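Local coordinates for protein ATP-citrate lyase beta-subunit (Chlorobium limicola, PDB 6HXJ) that probably serves as a subunit of ATP-citrate lyase, which uses ATP and coenzyme A to split citrate into oxaloacetate and acetyl-CoA, at residues A[11-15]-A[219-223]; A[103-107]-A[119-125]; A[107-111]-A[175-179]; A[182-188]-A[205-211]. All coordinates share one frame; numbering follows the deposited sequence.

All four contacts belong to the ATP-grasp part of the chain. Contacts 2 and 4 are antiparallel hairpin pairings in one six-stranded sheet, held chiefly by backbone hydrogen bonds. Contact 3 packs helix 163-181 on that sheet chiefly through apolar side chains, with no hydrogen bond across; it shares Val107 with contact 2 and adjoins contact 4, where Gly111 meets Gln185 and Ile109 meets Ile187. Contact 2 is mostly buried, whereas contact 4 is partly buried and its Gln185 and Asp211 reach another protein chain. Contact 1, nearer the surface, replaces sheet bonding with salt bridges, and Glu182 of contact 4 connects the two by accepting from Lys15 and Trp221.

Contact 1 of 4, residues A[11-15]-A[219-223]; sequences KLFNK and ADWDF
Lys15 NZ and Asp220 OD2 form a salt bridge of 2.8 Å, one of two that tie the end of helix 6-15 to the loop at 219-223. The ammonium comes down from above the carboxylate plane of Asp220, 52° out of it, the two side chains meeting from opposite directions. The same nitrogen makes a second salt bridge, to Glu182 OE2, and so is shared by two acids. One turn back along the helix, Lys11 NZ donates to Asp222 OD1 at 2.9 Å. This time the donor arrives on the syn side and stays within 19° of the carboxylate plane, and the side chains cross at about a right angle. Both lysines carry CG anti to the backbone N (chi1 about 170°), which sends their long chains off the helix toward the loop. Leu12 adds an apolar touch, its CD1 lying 4.2 Å from Trp221 NE1 and oblique to the indole. That indole N-H is satisfied by Glu182 OE1, the other oxygen of the carboxylate that holds Lys15. Each loop acid has its lysine, and Lys15 is shared with Glu182, so acids outnumber bases; Lys15 and the Trp221 N-H would probably favour a charged Glu182.

Contact 2 of 4, residues A[103-107]-A[119-125]; sequences AEFYV and LISKHGG
Tyr106 and Ser121 face each other as an antiparallel hydrogen-bonded pair. Tyr106 N donates to Ser121 O at 3.0 Å, nearly straight at 168°, and Ser121 N returns the bond to Tyr106 O. On this face of the sheet the Tyr106 CB and Ser121 CB carbons sit 3.9 Å apart. With CG anti to the backbone N (chi1 174°), the tyrosine ring presents its edge to Ser121 CB and brings CE2 within 4.2 Å of Leu119 CB, while its hydroxyl bonds to Ser108 OG. The next pair, Val107 with Ile120, is non-hydrogen-bonded and turns its side chains to the other face, where helix 163-181 packs.

Beyond Ser121 the second strand ends, but the chain returns to Glu104, whose carbonyl O accepts from Gly124 N at 3.0 Å. That donor sits well above the carbonyl plane. The glutamate side chain runs beside the two glycines, OE1 coming 3.6 Å from Gly125 CA.

Phe105 lies side by side with Lys122, pointing the same way; its ring meets Lys122 O edge-on, in plane, CD1 being 3.4 Å from that oxygen. Lys122 NZ goes on to Glu161 and Gly159, and Phe160 meets the Phe105 ring edge-to-face. Gly124 CA lies against Phe105 C, and any CB on Gly124 would run into the backbone at Glu104 and Phe105.

These pairings form the open end of the beta hairpin of strands 104-112 and 115-121, two neighbours in the antiparallel sheet of this ATP-grasp domain.

Contact 3 of 4, residues A[107-111]-A[175-179]; sequences VSIIG and LILCF
Ile109 is the centre of this contact, set against Leu175, Ile176 and Phe179 of the helix. Its CG1 stands over one face of the Phe179 ring in a CH-pi contact, 4.0 Å from the centroid and offset toward the rim. CG2 touches the same ring at CD2 (3.6 Å) and also meets Leu175 CD2. With CG1 anti to the backbone N (chi1 179°), the longer branch reaches onward, so that CD1 comes 3.8 Å from Ile176 CG1, the two side chains crossing at about a right angle. The Gly111 end is the more exposed side, Gly111 and Phe179 both being partly exposed, though the ring still lies close to the backbone there: it leans obliquely on it, CZ lying 3.6 Å from Gly111 N. A serine in place of Phe179 would probably strip Ile109 of its aromatic cover and open a gap beside Gly111.

The axes of segments 107-111 and 175-179 approach to 9.6 Å at a crossing angle of -30°, so the two run roughly in the same direction. Helix 163-181 lies on one face of the sheet, where Leu175 also touches strand 184-195, Ile176 touches Ile140 of strand 136-141, and Phe179 rests on Ala116 and Ala184.

Contact 4 of 4, residues A[182-188]-A[205-211]; sequences EDAQSIE and DAVMNVD
Gln185 and Asp211 cross at about a right angle, yet their amide and carboxylate planes are only 7° apart. The glutamine NE2 comes within 3.8 Å of Asp211 CB and finds its hydrogen bond beyond, with an acidic side chain of another protein chain; Asp211 OD2 likewise bonds to the backbone of that chain. An alanine at Gln185 would remove the amide that crosses Asp211 and is likely to leave that acidic partner without its donor. Asn209 sets CG anti to the carbonyl carbon (chi1 -59°), which brings ND2 to Ser186 OG for a 2.8 Å hydrogen bond, tilted from the amide plane. The backbone forms a classic beta bulge here, in the hairpin of strands 184-195 and 200-210: Asn209 O takes both Gln185 N at 2.7 Å and Ser186 N at 3.3 Å, the two approaching from the same face of its plane. Past the bulge the register is regular. Ile187 and Met208 lie side by side, pointing the same way, CG1 of the first 3.7 Å from CG of the second, and Leu12 and Phe13 of helix 6-15 pack near them. Glu188 and Val207 run alongside each other on the Ser186 and Asn209 face, Glu188 OE1 touching Val207 CG2.

Contact 1 of 4, residues A[11-15]-A[219-223]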
loop_
_atom_site.group_PDB
_atom_site.type_symbol
_atom_site.label_atom_id
_atom_site.label_comp_id
_atom_site.label_asym_id
_atom_site.label_seq_id
_atom_site.Cartn_x
_atom_site.Cartn_y
_atom_site.Cartn_z
ATOM N N LYS A 11 2.620 -21.196 -62.538
ATOM C CA LYS A 11 2.903 -21.793 -61.242
ATOM C C LYS A 11 1.647 -22.446 -60.655
ATOM O O LYS A 11 1.726 -23.569 -60.155
ATOM C CB LYS A 11 3.496 -20.742 -60.290
ATOM C CG LYS A 11 3.580 -21.194 -58.841
ATOM C CD LYS A 11 4.559 -20.373 -58.026
ATOM C CE LYS A 11 4.104 -20.261 -56.587
ATOM N NZ LYS A 11 5.254 -20.094 -55.659
ATOM N N LEU A 12 0.491 -21.756 -60.749
ATOM C CA LEU A 12 -0.791 -22.260 -60.236
ATOM C C LEU A 12 -1.294 -23.381 -61.075
ATOM O O LEU A 12 -1.935 -24.285 -60.566
ATOM C CB LEU A 12 -1.820 -21.153 -60.188
ATOM C CG LEU A 12 -1.346 -19.906 -59.466
ATOM C CD1 LEU A 12 -2.514 -19.073 -59.039
ATOM C CD2 LEU A 12 -0.489 -20.261 -58.247
ATOM N N PHE A 13 -1.018 -23.331 -62.365
ATOM C CA PHE A 13 -1.397 -24.416 -63.245
ATOM C C PHE A 13 -0.654 -25.628 -62.778
ATOM O O PHE A 13 -1.280 -26.635 -62.473
ATOM C CB PHE A 13 -1.003 -24.101 -64.672
ATOM C CG PHE A 13 -1.936 -23.156 -65.353
ATOM C CD1 PHE A 13 -3.032 -22.635 -64.682
ATOM C CD2 PHE A 13 -1.732 -22.791 -66.672
ATOM C CE1 PHE A 13 -3.898 -21.750 -65.316
ATOM C CE2 PHE A 13 -2.606 -21.922 -67.311
ATOM C CZ PHE A 13 -3.682 -21.402 -66.632
ATOM N N ASN A 14 0.674 -25.501 -62.649
ATOM C CA ASN A 14 1.576 -26.525 -62.166
ATOM C C ASN A 14 1.052 -27.128 -60.883
ATOM O O ASN A 14 0.913 -28.342 -60.786
ATOM C CB ASN A 14 2.917 -25.895 -61.918
ATOM C CG ASN A 14 4.036 -26.644 -62.514
ATOM O OD1 ASN A 14 4.013 -27.038 -63.679
ATOM N ND2 ASN A 14 4.983 -26.988 -61.662
ATOM N N LYS A 15 0.709 -26.274 -59.921
ATOM C CA LYS A 15 0.156 -26.669 -58.635
ATOM C C LYS A 15 -1.050 -27.619 -58.781
ATOM O O LYS A 15 -1.122 -28.628 -58.087
ATOM C CB LYS A 15 -0.225 -25.406 -57.855
ATOM C CG LYS A 15 -0.990 -25.663 -56.588
ATOM C CD LYS A 15 -0.908 -24.473 -55.672
ATOM C CE LYS A 15 -2.108 -24.433 -54.779
ATOM N NZ LYS A 15 -2.085 -23.252 -53.877
ATOM N N ALA A 219 -1.323 -18.061 -48.899
ATOM C CA ALA A 219 0.049 -17.790 -48.470
ATOM C C ALA A 219 1.087 -18.102 -49.579
ATOM O O ALA A 219 2.230 -17.643 -49.502
ATOM C CB ALA A 219 0.356 -18.585 -47.226
ATOM N N ASP A 220 0.660 -18.834 -50.624
ATOM C CA ASP A 220 1.499 -19.188 -51.760
ATOM C C ASP A 220 1.497 -18.130 -52.877
ATOM O O ASP A 220 2.203 -18.308 -53.874
ATOM C CB ASP A 220 1.114 -20.584 -52.290
ATOM C CG ASP A 220 -0.147 -20.681 -53.138
ATOM O OD1 ASP A 220 -1.192 -20.115 -52.726
ATOM O OD2 ASP A 220 -0.102 -21.364 -54.186
ATOM N N TRP A 221 0.734 -17.033 -52.707
ATOM C CA TRP A 221 0.619 -15.955 -53.685
ATOM C C TRP A 221 1.771 -14.975 -53.588
ATOM O O TRP A 221 1.583 -13.812 -53.204
ATOM C CB TRP A 221 -0.737 -15.239 -53.566
ATOM C CG TRP A 221 -1.906 -15.939 -54.207
ATOM C CD1 TRP A 221 -1.954 -17.227 -54.671
ATOM C CD2 TRP A 221 -3.211 -15.390 -54.421
ATOM N NE1 TRP A 221 -3.196 -17.500 -55.187
ATOM C CE2 TRP A 221 -3.996 -16.394 -55.033
ATOM C CE3 TRP A 221 -3.793 -14.141 -54.169
ATOM C CZ2 TRP A 221 -5.339 -16.186 -55.382
ATOM C CZ3 TRP A 221 -5.123 -13.940 -54.511
ATOM C CH2 TRP A 221 -5.877 -14.949 -55.117
ATOM N N ASP A 222 2.963 -15.434 -53.951
ATOM C CA ASP A 222 4.159 -14.596 -53.970
ATOM C C ASP A 222 4.229 -13.836 -55.306
ATOM O O ASP A 222 5.117 -14.079 -56.118
ATOM C CB ASP A 222 5.445 -15.409 -53.660
ATOM C CG ASP A 222 5.725 -16.677 -54.472
ATOM O OD1 ASP A 222 4.762 -17.290 -54.988
ATOM O OD2 ASP A 222 6.915 -17.053 -54.593
ATOM N N PHE A 223 3.243 -12.955 -55.552
ATOM C CA PHE A 223 3.109 -12.115 -56.750
ATOM C C PHE A 223 2.185 -10.915 -56.477
ATOM O O PHE A 223 1.367 -10.952 -55.553
ATOM C CB PHE A 223 2.588 -12.910 -57.973
ATOM C CG PHE A 223 1.219 -13.541 -57.814
ATOM C CD1 PHE A 223 0.058 -12.792 -57.998
ATOM C CD2 PHE A 223 1.090 -14.883 -57.489
ATOM C CE1 PHE A 223 -1.201 -13.363 -57.807
ATOM C CE2 PHE A 223 -0.173 -15.459 -57.337
ATOM C CZ PHE A 223 -1.309 -14.699 -57.507
#

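Contact 2 of 4, residues A[103-107]-A[119-125]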
loop_
_atom_site.group_PDB
_atom_site.type_symbol
_atom_site.label_atom_id
_atom_site.label_comp_id
_atom_site.label_asym_id
_atom_site.label_seq_id
_atom_site.Cartn_x
_atom_site.Cartn_y
_atom_site.Cartn_z
ATOM N N ALA A 103 -1.936 -30.059 -82.891
ATOM C CA ALA A 103 -3.227 -29.376 -82.831
ATOM C C ALA A 103 -3.331 -28.361 -81.672
ATOM O O ALA A 103 -2.625 -28.484 -80.668
ATOM C CB ALA A 103 -4.355 -30.398 -82.760
ATOM N N GLU A 104 -4.216 -27.355 -81.836
ATOM C CA GLU A 104 -4.480 -26.282 -80.867
ATOM C C GLU A 104 -5.954 -26.261 -80.454
ATOM O O GLU A 104 -6.833 -26.465 -81.302
ATOM C CB GLU A 104 -4.090 -24.921 -81.454
ATOM C CG GLU A 104 -2.636 -24.838 -81.904
ATOM C CD GLU A 104 -2.144 -23.520 -82.479
ATOM O OE1 GLU A 104 -2.947 -22.796 -83.116
ATOM O OE2 GLU A 104 -0.930 -23.240 -82.344
ATOM N N PHE A 105 -6.222 -26.007 -79.156
ATOM C CA PHE A 105 -7.568 -25.973 -78.614
ATOM C C PHE A 105 -7.755 -24.727 -77.747
ATOM O O PHE A 105 -6.786 -24.092 -77.306
ATOM C CB PHE A 105 -7.848 -27.232 -77.767
ATOM C CG PHE A 105 -7.475 -28.576 -78.324
ATOM C CD1 PHE A 105 -7.899 -28.968 -79.594
ATOM C CD2 PHE A 105 -6.775 -29.493 -77.551
ATOM C CE1 PHE A 105 -7.543 -30.217 -80.119
ATOM C CE2 PHE A 105 -6.449 -30.754 -78.059
ATOM C CZ PHE A 105 -6.837 -31.109 -79.342
ATOM N N TYR A 106 -9.016 -24.395 -77.475
ATOM C CA TYR A 106 -9.354 -23.281 -76.606
ATOM C C TYR A 106 -10.105 -23.783 -75.383
ATOM O O TYR A 106 -10.994 -24.625 -75.500
ATOM C CB TYR A 106 -10.173 -22.231 -77.376
ATOM C CG TYR A 106 -10.704 -21.089 -76.538
ATOM C CD1 TYR A 106 -9.864 -20.075 -76.097
ATOM C CD2 TYR A 106 -12.058 -20.994 -76.229
ATOM C CE1 TYR A 106 -10.348 -19.015 -75.331
ATOM C CE2 TYR A 106 -12.556 -19.944 -75.452
ATOM C CZ TYR A 106 -11.697 -18.951 -75.011
ATOM O OH TYR A 106 -12.177 -17.893 -74.270
ATOM N N VAL A 107 -9.673 -23.312 -74.209
ATOM C CA VAL A 107 -10.267 -23.581 -72.897
ATOM C C VAL A 107 -10.298 -22.267 -72.142
ATOM O O VAL A 107 -9.310 -21.549 -72.117
ATOM C CB VAL A 107 -9.558 -24.648 -72.011
ATOM C CG1 VAL A 107 -10.217 -24.725 -70.640
ATOM C CG2 VAL A 107 -9.500 -26.020 -72.665
ATOM N N LEU A 119 -15.909 -22.763 -71.345
ATOM C CA LEU A 119 -16.046 -22.703 -72.796
ATOM C C LEU A 119 -14.939 -23.569 -73.373
ATOM O O LEU A 119 -13.784 -23.464 -72.946
ATOM C CB LEU A 119 -15.966 -21.246 -73.313
ATOM C CG LEU A 119 -17.276 -20.438 -73.301
ATOM C CD1 LEU A 119 -17.682 -20.061 -71.915
ATOM C CD2 LEU A 119 -17.141 -19.172 -74.100
ATOM N N ILE A 120 -15.300 -24.471 -74.293
ATOM C CA ILE A 120 -14.343 -25.373 -74.925
ATOM C C ILE A 120 -14.445 -25.327 -76.457
ATOM O O ILE A 120 -15.536 -25.283 -77.012
ATOM C CB ILE A 120 -14.449 -26.818 -74.342
ATOM C CG1 ILE A 120 -13.212 -27.662 -74.704
ATOM C CG2 ILE A 120 -15.776 -27.538 -74.708
ATOM C CD1 ILE A 120 -13.098 -28.887 -73.930
ATOM N N SER A 121 -13.306 -25.354 -77.134
ATOM C CA SER A 121 -13.293 -25.395 -78.596
ATOM C C SER A 121 -12.178 -26.278 -79.107
ATOM O O SER A 121 -11.106 -26.345 -78.507
ATOM C CB SER A 121 -13.159 -23.998 -79.192
ATOM O OG SER A 121 -13.503 -24.020 -80.565
ATOM N N LYS A 122 -12.428 -26.952 -80.223
ATOM C CA LYS A 122 -11.432 -27.798 -80.887
ATOM C C LYS A 122 -10.567 -26.926 -81.805
ATOM O O LYS A 122 -9.456 -27.319 -82.151
ATOM C CB LYS A 122 -12.132 -28.902 -81.686
ATOM C CG LYS A 122 -11.422 -30.245 -81.635
ATOM C CD LYS A 122 -12.209 -31.331 -82.363
ATOM C CE LYS A 122 -11.375 -32.569 -82.582
ATOM N NZ LYS A 122 -11.955 -33.444 -83.633
ATOM N N HIS A 123 -11.099 -25.747 -82.186
ATOM C CA HIS A 123 -10.454 -24.752 -83.037
ATOM C C HIS A 123 -9.721 -23.722 -82.209
ATOM O O HIS A 123 -10.198 -22.600 -82.036
ATOM C CB HIS A 123 -11.479 -24.063 -83.948
ATOM C CG HIS A 123 -12.074 -24.979 -84.960
ATOM N ND1 HIS A 123 -11.316 -25.504 -85.992
ATOM C CD2 HIS A 123 -13.341 -25.436 -85.067
ATOM C CE1 HIS A 123 -12.144 -26.263 -86.689
ATOM N NE2 HIS A 123 -13.374 -26.251 -86.170
ATOM N N GLY A 124 -8.547 -24.093 -81.728
ATOM C CA GLY A 124 -7.719 -23.214 -80.919
ATOM C C GLY A 124 -6.723 -22.407 -81.713
ATOM O O GLY A 124 -6.426 -22.718 -82.864
ATOM N N GLY A 125 -6.207 -21.379 -81.076
ATOM C CA GLY A 125 -5.263 -20.468 -81.705
ATOM C C GLY A 125 -5.933 -19.194 -82.173
ATOM O O GLY A 125 -6.908 -18.755 -81.566
#

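Contact 3 of 4, residues A[107-111]-A[175-179]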
loop_
_atom_site.group_PDB
_atom_site.type_symbol
_atom_site.label_atom_id
_atom_site.label_comp_id
_atom_site.label_asym_id
_atom_site.label_seq_id
_atom_site.Cartn_x
_atom_site.Cartn_y
_atom_site.Cartn_z
ATOM N N VAL A 107 -9.673 -23.312 -74.209
ATOM C CA VAL A 107 -10.267 -23.581 -72.897
ATOM C C VAL A 107 -10.298 -22.267 -72.142
ATOM O O VAL A 107 -9.310 -21.549 -72.117
ATOM C CB VAL A 107 -9.558 -24.648 -72.011
ATOM C CG1 VAL A 107 -10.217 -24.725 -70.640
ATOM C CG2 VAL A 107 -9.500 -26.020 -72.665
ATOM N N SER A 108 -11.417 -21.959 -71.516
ATOM C CA SER A 108 -11.563 -20.803 -70.658
ATOM C C SER A 108 -12.663 -21.075 -69.680
ATOM O O SER A 108 -13.683 -21.677 -70.030
ATOM C CB SER A 108 -11.860 -19.528 -71.442
ATOM O OG SER A 108 -13.178 -19.517 -71.963
ATOM N N ILE A 109 -12.450 -20.630 -68.449
ATOM C CA ILE A 109 -13.405 -20.695 -67.345
ATOM C C ILE A 109 -13.586 -19.258 -66.808
ATOM O O ILE A 109 -12.620 -18.644 -66.366
ATOM C CB ILE A 109 -13.041 -21.789 -66.298
ATOM C CG1 ILE A 109 -14.039 -21.822 -65.154
ATOM C CG2 ILE A 109 -11.605 -21.709 -65.784
ATOM C CD1 ILE A 109 -14.376 -23.208 -64.670
ATOM N N ILE A 110 -14.776 -18.693 -67.035
ATOM C CA ILE A 110 -15.100 -17.305 -66.704
ATOM C C ILE A 110 -16.195 -17.297 -65.670
ATOM O O ILE A 110 -17.265 -17.872 -65.909
ATOM C CB ILE A 110 -15.431 -16.467 -67.977
ATOM C CG1 ILE A 110 -16.603 -17.122 -68.780
ATOM C CG2 ILE A 110 -14.174 -16.330 -68.837
ATOM C CD1 ILE A 110 -16.822 -16.777 -70.279
ATOM N N GLY A 111 -15.906 -16.715 -64.502
ATOM C CA GLY A 111 -16.844 -16.668 -63.393
ATOM C C GLY A 111 -18.051 -15.797 -63.662
ATOM O O GLY A 111 -17.981 -14.870 -64.475
ATOM N N LEU A 175 -8.468 -27.622 -64.272
ATOM C CA LEU A 175 -8.705 -26.210 -64.474
ATOM C C LEU A 175 -9.808 -25.764 -63.546
ATOM O O LEU A 175 -9.673 -24.744 -62.890
ATOM C CB LEU A 175 -9.139 -25.976 -65.902
ATOM C CG LEU A 175 -9.133 -24.515 -66.381
ATOM C CD1 LEU A 175 -7.708 -23.979 -66.511
ATOM C CD2 LEU A 175 -9.846 -24.386 -67.725
ATOM N N ILE A 176 -10.881 -26.554 -63.457
ATOM C CA ILE A 176 -12.025 -26.284 -62.599
ATOM C C ILE A 176 -11.610 -26.269 -61.147
ATOM O O ILE A 176 -12.094 -25.421 -60.397
ATOM C CB ILE A 176 -13.154 -27.286 -62.884
ATOM C CG1 ILE A 176 -13.866 -26.919 -64.203
ATOM C CG2 ILE A 176 -14.167 -27.331 -61.733
ATOM C CD1 ILE A 176 -14.658 -28.018 -64.848
ATOM N N LEU A 177 -10.712 -27.190 -60.748
ATOM C CA LEU A 177 -10.192 -27.275 -59.384
ATOM C C LEU A 177 -9.343 -26.037 -59.111
ATOM O O LEU A 177 -9.485 -25.424 -58.058
ATOM C CB LEU A 177 -9.363 -28.561 -59.173
ATOM C CG LEU A 177 -10.154 -29.740 -58.738
ATOM C CD1 LEU A 177 -9.296 -30.996 -58.695
ATOM C CD2 LEU A 177 -10.861 -29.444 -57.439
ATOM N N CYS A 178 -8.502 -25.652 -60.089
ATOM C CA CYS A 178 -7.624 -24.505 -60.028
ATOM C C CYS A 178 -8.458 -23.271 -59.866
ATOM O O CYS A 178 -8.132 -22.458 -59.020
ATOM C CB CYS A 178 -6.725 -24.422 -61.263
ATOM S SG CYS A 178 -5.607 -22.982 -61.312
ATOM N N PHE A 179 -9.562 -23.147 -60.602
ATOM C CA PHE A 179 -10.435 -21.982 -60.539
ATOM C C PHE A 179 -11.095 -21.896 -59.182
ATOM O O PHE A 179 -11.041 -20.844 -58.532
ATOM C CB PHE A 179 -11.478 -22.029 -61.663
ATOM C CG PHE A 179 -12.339 -20.794 -61.779
ATOM C CD1 PHE A 179 -13.450 -20.622 -60.964
ATOM C CD2 PHE A 179 -12.085 -19.842 -62.751
ATOM C CE1 PHE A 179 -14.269 -19.497 -61.097
ATOM C CE2 PHE A 179 -12.918 -18.732 -62.901
ATOM C CZ PHE A 179 -14.000 -18.559 -62.063
#

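Contact 4 of 4, residues A[182-188]-A[205-211]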
loop_
_atom_site.group_PDB
_atom_site.type_symbol
_atom_site.label_atom_id
_atom_site.label_comp_id
_atom_site.label_asym_id
_atom_site.label_seq_id
_atom_site.Cartn_x
_atom_site.Cartn_y
_atom_site.Cartn_z
ATOM N N GLU A 182 -8.261 -21.354 -56.392
ATOM C CA GLU A 182 -7.404 -20.178 -56.441
ATOM C C GLU A 182 -8.166 -18.850 -56.418
ATOM O O GLU A 182 -7.565 -17.809 -56.688
ATOM C CB GLU A 182 -6.422 -20.217 -57.643
ATOM C CG GLU A 182 -5.336 -21.281 -57.579
ATOM C CD GLU A 182 -4.459 -21.338 -56.342
ATOM O OE1 GLU A 182 -4.024 -20.273 -55.846
ATOM O OE2 GLU A 182 -4.185 -22.467 -55.884
ATOM N N ASP A 183 -9.460 -18.856 -56.116
ATOM C CA ASP A 183 -10.250 -17.620 -56.120
ATOM C C ASP A 183 -10.143 -16.848 -57.465
ATOM O O ASP A 183 -10.046 -15.627 -57.461
ATOM C CB ASP A 183 -9.881 -16.705 -54.908
ATOM C CG ASP A 183 -10.717 -16.951 -53.651
ATOM O OD1 ASP A 183 -11.920 -16.524 -53.628
ATOM O OD2 ASP A 183 -10.160 -17.489 -52.660
ATOM N N ALA A 184 -10.131 -17.555 -58.599
ATOM C CA ALA A 184 -9.995 -16.896 -59.897
ATOM C C ALA A 184 -11.267 -16.217 -60.300
ATOM O O ALA A 184 -12.332 -16.620 -59.864
ATOM C CB ALA A 184 -9.581 -17.895 -60.971
ATOM N N GLN A 185 -11.171 -15.205 -61.149
ATOM C CA GLN A 185 -12.298 -14.516 -61.762
ATOM C C GLN A 185 -12.462 -15.138 -63.152
ATOM O O GLN A 185 -13.573 -15.339 -63.641
ATOM C CB GLN A 185 -12.026 -13.017 -61.842
ATOM C CG GLN A 185 -12.031 -12.384 -60.452
ATOM C CD GLN A 185 -11.386 -11.018 -60.358
ATOM O OE1 GLN A 185 -10.533 -10.618 -61.158
ATOM N NE2 GLN A 185 -11.745 -10.294 -59.318
ATOM N N SER A 186 -11.341 -15.512 -63.761
ATOM C CA SER A 186 -11.267 -16.117 -65.084
ATOM C C SER A 186 -9.862 -16.660 -65.387
ATOM O O SER A 186 -8.864 -16.140 -64.882
ATOM C CB SER A 186 -11.682 -15.124 -66.174
ATOM O OG SER A 186 -10.825 -13.996 -66.213
ATOM N N ILE A 187 -9.806 -17.711 -66.231
ATOM C CA ILE A 187 -8.596 -18.386 -66.726
ATOM C C ILE A 187 -8.843 -18.702 -68.202
ATOM O O ILE A 187 -9.826 -19.376 -68.502
ATOM C CB ILE A 187 -8.307 -19.687 -65.925
ATOM C CG1 ILE A 187 -8.174 -19.433 -64.389
ATOM C CG2 ILE A 187 -7.079 -20.412 -66.505
ATOM C CD1 ILE A 187 -8.354 -20.654 -63.472
ATOM N N GLU A 188 -7.970 -18.224 -69.106
ATOM C CA GLU A 188 -8.106 -18.406 -70.542
ATOM C C GLU A 188 -6.833 -19.021 -71.105
ATOM O O GLU A 188 -5.747 -18.467 -70.933
ATOM C CB GLU A 188 -8.456 -17.076 -71.240
ATOM C CG GLU A 188 -9.055 -17.266 -72.624
ATOM C CD GLU A 188 -8.507 -16.398 -73.742
ATOM O OE1 GLU A 188 -7.266 -16.343 -73.909
ATOM O OE2 GLU A 188 -9.326 -15.818 -74.491
ATOM N N ASP A 205 -0.638 -20.260 -73.982
ATOM C CA ASP A 205 -0.917 -18.875 -73.551
ATOM C C ASP A 205 -1.880 -18.878 -72.395
ATOM O O ASP A 205 -3.058 -19.191 -72.565
ATOM C CB ASP A 205 -1.458 -17.987 -74.692
ATOM C CG ASP A 205 -0.490 -17.710 -75.835
ATOM O OD1 ASP A 205 0.659 -17.275 -75.558
ATOM O OD2 ASP A 205 -0.902 -17.850 -77.013
ATOM N N ALA A 206 -1.384 -18.500 -71.213
ATOM C CA ALA A 206 -2.161 -18.495 -69.980
ATOM C C ALA A 206 -2.550 -17.094 -69.517
ATOM O O ALA A 206 -1.698 -16.341 -69.014
ATOM C CB ALA A 206 -1.383 -19.209 -68.884
ATOM N N VAL A 207 -3.854 -16.762 -69.663
ATOM C CA VAL A 207 -4.439 -15.478 -69.232
ATOM C C VAL A 207 -5.251 -15.709 -67.935
ATOM O O VAL A 207 -6.379 -16.177 -67.998
ATOM C CB VAL A 207 -5.293 -14.805 -70.345
ATOM C CG1 VAL A 207 -5.699 -13.394 -69.940
ATOM C CG2 VAL A 207 -4.556 -14.772 -71.680
ATOM N N MET A 208 -4.702 -15.366 -66.768
ATOM C CA MET A 208 -5.399 -15.607 -65.506
ATOM C C MET A 208 -5.713 -14.350 -64.715
ATOM O O MET A 208 -4.824 -13.564 -64.405
ATOM C CB MET A 208 -4.584 -16.573 -64.639
ATOM C CG MET A 208 -5.331 -17.163 -63.526
ATOM S SD MET A 208 -4.246 -18.402 -62.825
ATOM C CE MET A 208 -5.359 -19.149 -61.560
ATOM N N ASN A 209 -6.973 -14.211 -64.307
ATOM C CA ASN A 209 -7.418 -13.132 -63.408
ATOM C C ASN A 209 -7.834 -13.733 -62.074
ATOM O O ASN A 209 -8.679 -14.635 -62.058
ATOM C CB ASN A 209 -8.570 -12.331 -63.999
ATOM C CG ASN A 209 -8.220 -11.702 -65.313
ATOM O OD1 ASN A 209 -7.573 -10.653 -65.371
ATOM N ND2 ASN A 209 -8.582 -12.368 -66.400
ATOM N N VAL A 210 -7.210 -13.291 -60.970
ATOM C CA VAL A 210 -7.572 -13.816 -59.645
ATOM C C VAL A 210 -8.178 -12.718 -58.788
ATOM O O VAL A 210 -7.921 -11.539 -59.004
ATOM C CB VAL A 210 -6.463 -14.622 -58.902
ATOM C CG1 VAL A 210 -6.161 -15.926 -59.636
ATOM C CG2 VAL A 210 -5.200 -13.808 -58.674
ATOM N N ASP A 211 -9.012 -13.094 -57.828
ATOM C CA ASP A 211 -9.617 -12.109 -56.929
ATOM C C ASP A 211 -8.581 -11.768 -55.807
ATOM O O ASP A 211 -8.470 -12.502 -54.816
ATOM C CB ASP A 211 -10.963 -12.640 -56.404
ATOM C CG ASP A 211 -11.592 -11.859 -55.247
ATOM O OD1 ASP A 211 -11.272 -10.645 -55.090
ATOM O OD2 ASP A 211 -12.440 -12.438 -54.538
#